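PDB 1VBL: pectate lyase 47 from Bacillus sp. TS-47, which is a thermostable, calcium-binding enzyme of polysaccharide lyase family 1 that probably cleaves pectate by beta-elimination. Local coordinates for residues P224-D229 and N250-T255. Numbering follows the deposited sequence.
Sequences PFQQHD and NHDKVT. With CA (calcium ion), chain B.
The imidazole of His251 meets Asp229 O at its edge, near the ring plane. Lys253 O and Val254 N also lie at the edge, in the ring plane. His228 CB approaches the ring obliquely, 4.0 Å from His251 CE1. His251 NE2 gives a short but weak hydrogen bond to Asp229 O, 2.6 Å long and bent to 119° at the hydrogen. The same N-H leans weakly to Lys253 O at 2.8 Å, so one donor is shared between two carbonyls. Asp229 O and Lys253 O are both acceptors and lie 3.2 Å apart. The other ring nitrogen, ND1, is hydrogen-bonded to Asp209 OD1, so both nitrogens are engaged and the ring's rotation is set.

The fold is the right-handed parallel beta-helix of pectate lyases. The chain turns a corner around Asp252, from strand 239-251 to strand 253-257, and the loop 224-229 packs against this corner. Asp229 OD2 binds the calcium ion at 2.6 Å, together with Asp190, Asp233 and waters.

Water 4 donates to Asp229 O and accepts from Lys253 N. Further out, the extended Gln226 crosses Lys253 at about a right angle. Their nitrogens, NE2 and NZ, are both donors and are joined through water 2. Water 1 lies within hydrogen-bonding distance of both Gln226 OE1 and Asp252 OD2, 3.0 Å and 2.8 Å away. Lys253 NZ forms a salt bridge with Asp252 OD2 at 3.3 Å, whose hydrogen bond is weak, while Asp252 OD1 is held by Gln284.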
ATOM      1  N   PRO A 224       9.453 -16.121   9.080  1.00 23.92           N
ATOM      2  CA  PRO A 224       9.284 -14.811   9.715  1.00 22.55           C
ATOM      3  C   PRO A 224       7.820 -14.588  10.085  1.00 20.67           C
ATOM      4  O   PRO A 224       6.920 -14.879   9.298  1.00 19.81           O
ATOM      5  CB  PRO A 224       9.787 -13.838   8.645  1.00 23.70           C
ATOM      6  CG  PRO A 224       9.543 -14.578   7.360  1.00 26.34           C
ATOM      7  CD  PRO A 224       9.958 -15.986   7.704  1.00 24.75           C
ATOM      8  N   PHE A 225       7.589 -14.088  11.294  1.00 18.55           N
ATOM      9  CA  PHE A 225       6.237 -13.841  11.778  1.00 17.70           C
ATOM     10  C   PHE A 225       5.723 -12.546  11.156  1.00 18.08           C
ATOM     11  O   PHE A 225       5.789 -11.475  11.763  1.00 17.33           O
ATOM     12  CB  PHE A 225       6.250 -13.744  13.305  1.00 16.09           C
ATOM     13  CG  PHE A 225       4.907 -13.944  13.938  1.00 15.41           C
ATOM     14  CD1 PHE A 225       4.116 -15.040  13.594  1.00 14.80           C
ATOM     15  CD2 PHE A 225       4.435 -13.051  14.892  1.00 14.21           C
ATOM     16  CE1 PHE A 225       2.873 -15.241  14.194  1.00 14.08           C
ATOM     17  CE2 PHE A 225       3.196 -13.243  15.496  1.00 14.34           C
ATOM     18  CZ  PHE A 225       2.414 -14.343  15.144  1.00 14.56           C
ATOM     19  N   GLN A 226       5.212 -12.665   9.934  1.00 18.22           N
ATOM     20  CA  GLN A 226       4.706 -11.528   9.174  1.00 18.77           C
ATOM     21  C   GLN A 226       3.361 -11.000   9.667  1.00 16.75           C
ATOM     22  O   GLN A 226       2.297 -11.461   9.249  1.00 16.86           O
ATOM     23  CB  GLN A 226       4.638 -11.913   7.690  1.00 20.85           C
ATOM     24  CG  GLN A 226       6.009 -12.296   7.140  1.00 27.56           C
ATOM     25  CD  GLN A 226       5.990 -12.786   5.703  1.00 31.05           C
ATOM     26  OE1 GLN A 226       7.045 -13.035   5.117  1.00 35.26           O
ATOM     27  NE2 GLN A 226       4.799 -12.933   5.128  1.00 33.18           N
ATOM     28  N   GLN A 227       3.428 -10.019  10.559  1.00 14.41           N
ATOM     29  CA  GLN A 227       2.237  -9.407  11.128  1.00 13.74           C
ATOM     30  C   GLN A 227       1.773  -8.189  10.336  1.00 13.53           C
ATOM     31  O   GLN A 227       0.745  -7.584  10.652  1.00 13.77           O
ATOM     32  CB  GLN A 227       2.502  -9.018  12.582  1.00 14.50           C
ATOM     33  CG  GLN A 227       2.657 -10.218  13.506  1.00 15.18           C
ATOM     34  CD  GLN A 227       2.822  -9.807  14.955  1.00 17.88           C
ATOM     35  OE1 GLN A 227       3.926  -9.500  15.406  1.00 17.73           O
ATOM     36  NE2 GLN A 227       1.717  -9.783  15.686  1.00 17.51           N
ATOM     37  N   HIS A 228       2.541  -7.821   9.314  1.00 11.08           N
ATOM     38  CA  HIS A 228       2.182  -6.691   8.462  1.00 12.47           C
ATOM     39  C   HIS A 228       1.675  -7.228   7.138  1.00 13.05           C
ATOM     40  O   HIS A 228       1.913  -8.385   6.795  1.00 13.59           O
ATOM     41  CB  HIS A 228       3.397  -5.812   8.136  1.00 11.71           C
ATOM     42  CG  HIS A 228       4.004  -5.133   9.320  1.00 10.30           C
ATOM     43  ND1 HIS A 228       5.246  -5.469   9.812  1.00 11.62           N
ATOM     44  CD2 HIS A 228       3.557  -4.112  10.087  1.00 11.91           C
ATOM     45  CE1 HIS A 228       5.539  -4.682  10.832  1.00 11.41           C
ATOM     46  NE2 HIS A 228       4.532  -3.850  11.019  1.00 13.38           N
ATOM     47  N   ASP A 229       0.963  -6.393   6.398  1.00 12.37           N
ATOM     48  CA  ASP A 229       0.533  -6.794   5.078  1.00 12.99           C
ATOM     49  C   ASP A 229       0.903  -5.643   4.154  1.00 13.57           C
ATOM     50  O   ASP A 229       2.061  -5.231   4.130  1.00 14.34           O
ATOM     51  CB  ASP A 229      -0.959  -7.108   5.016  1.00 13.76           C
ATOM     52  CG  ASP A 229      -1.312  -7.936   3.787  1.00 18.01           C
ATOM     53  OD1 ASP A 229      -0.533  -8.845   3.431  1.00 14.04           O
ATOM     54  OD2 ASP A 229      -2.363  -7.693   3.178  1.00 17.87           O
ATOM     55  N   ASN A 250      10.849   1.026   5.042  1.00  9.56           N
ATOM     56  CA  ASN A 250      10.883  -0.010   6.076  1.00 11.56           C
ATOM     57  C   ASN A 250       9.599  -0.827   6.110  1.00 11.09           C
ATOM     58  O   ASN A 250       8.846  -0.799   7.087  1.00  9.89           O
ATOM     59  CB  ASN A 250      11.130   0.629   7.445  1.00 14.18           C
ATOM     60  CG  ASN A 250      12.418   1.434   7.486  1.00 17.41           C
ATOM     61  OD1 ASN A 250      13.394   1.097   6.818  1.00 19.27           O
ATOM     62  ND2 ASN A 250      12.430   2.494   8.284  1.00 17.66           N
ATOM     63  N   HIS A 251       9.372  -1.569   5.034  1.00 11.50           N
ATOM     64  CA  HIS A 251       8.180  -2.388   4.900  1.00 11.69           C
ATOM     65  C   HIS A 251       8.454  -3.453   3.850  1.00 11.77           C
ATOM     66  O   HIS A 251       9.249  -3.246   2.936  1.00 11.76           O
ATOM     67  CB  HIS A 251       7.004  -1.515   4.459  1.00 10.06           C
ATOM     68  CG  HIS A 251       5.693  -2.238   4.403  1.00 12.08           C
ATOM     69  ND1 HIS A 251       4.946  -2.515   5.527  1.00 12.53           N
ATOM     70  CD2 HIS A 251       4.993  -2.733   3.353  1.00 10.94           C
ATOM     71  CE1 HIS A 251       3.839  -3.147   5.174  1.00 12.25           C
ATOM     72  NE2 HIS A 251       3.843  -3.292   3.861  1.00 11.10           N
ATOM     73  N   ASP A 252       7.773  -4.586   3.972  1.00 11.70           N
ATOM     74  CA  ASP A 252       7.953  -5.689   3.042  1.00 13.53           C
ATOM     75  C   ASP A 252       7.135  -5.534   1.750  1.00 14.46           C
ATOM     76  O   ASP A 252       7.664  -5.100   0.721  1.00 12.82           O
ATOM     77  CB  ASP A 252       7.601  -7.005   3.754  1.00 13.80           C
ATOM     78  CG  ASP A 252       7.719  -8.210   2.850  1.00 16.75           C
ATOM     79  OD1 ASP A 252       8.300  -8.078   1.755  1.00 15.39           O
ATOM     80  OD2 ASP A 252       7.236  -9.296   3.241  1.00 19.64           O
ATOM     81  N   LYS A 253       5.852  -5.882   1.816  1.00 13.28           N
ATOM     82  CA  LYS A 253       4.951  -5.814   0.662  1.00 14.70           C
ATOM     83  C   LYS A 253       4.260  -4.454   0.604  1.00 13.92           C
ATOM     84  O   LYS A 253       3.288  -4.211   1.316  1.00 13.94           O
ATOM     85  CB  LYS A 253       3.906  -6.925   0.765  1.00 15.72           C
ATOM     86  CG  LYS A 253       4.504  -8.327   0.863  1.00 21.38           C
ATOM     87  CD  LYS A 253       3.408  -9.379   0.921  1.00 24.20           C
ATOM     88  CE  LYS A 253       3.976 -10.792   0.908  1.00 28.97           C
ATOM     89  NZ  LYS A 253       4.684 -11.151   2.170  1.00 31.07           N
ATOM     90  N   VAL A 254       4.748  -3.582  -0.269  1.00 12.76           N
ATOM     91  CA  VAL A 254       4.218  -2.231  -0.366  1.00 12.20           C
ATOM     92  C   VAL A 254       2.870  -2.027  -1.051  1.00 12.31           C
ATOM     93  O   VAL A 254       1.875  -1.730  -0.386  1.00 12.97           O
ATOM     94  CB  VAL A 254       5.254  -1.291  -1.035  1.00 11.72           C
ATOM     95  CG1 VAL A 254       4.711   0.130  -1.095  1.00 11.80           C
ATOM     96  CG2 VAL A 254       6.559  -1.325  -0.252  1.00 11.18           C
ATOM     97  N   THR A 255       2.830  -2.184  -2.371  1.00 12.29           N
ATOM     98  CA  THR A 255       1.595  -1.941  -3.104  1.00 12.49           C
ATOM     99  C   THR A 255       1.164  -2.993  -4.113  1.00 12.04           C
ATOM    100  O   THR A 255       1.811  -3.208  -5.135  1.00 12.84           O
ATOM    101  CB  THR A 255       1.664  -0.577  -3.830  1.00 13.30           C
ATOM    102  OG1 THR A 255       1.683   0.473  -2.854  1.00 14.72           O
ATOM    103  CG2 THR A 255       0.461  -0.386  -4.761  1.00 13.54           C
TER
HETATM  104 CA    CA B 417      -3.858  -6.250   1.640  1.00 25.80          CA
HETATM  105  O   HOH W   1       8.250 -11.801   2.667  1.00 33.95           O
HETATM  106  O   HOH W   2       5.174 -14.222   2.214  1.00 41.53           O
HETATM  107  O   HOH W   3       4.896  -9.145   5.161  1.00 33.89           O
HETATM  108  O   HOH W   4       4.451  -6.450   4.480  1.00 13.73           O
HETATM  109  O   HOH W   5      -5.000  -7.200   3.514  1.00 24.75           O
HETATM  110  O   HOH W   6      -5.827  -5.845  -0.039  1.00 23.80           O
HETATM  111  O   HOH W   7      -3.599  -8.497   0.542  1.00 24.97           O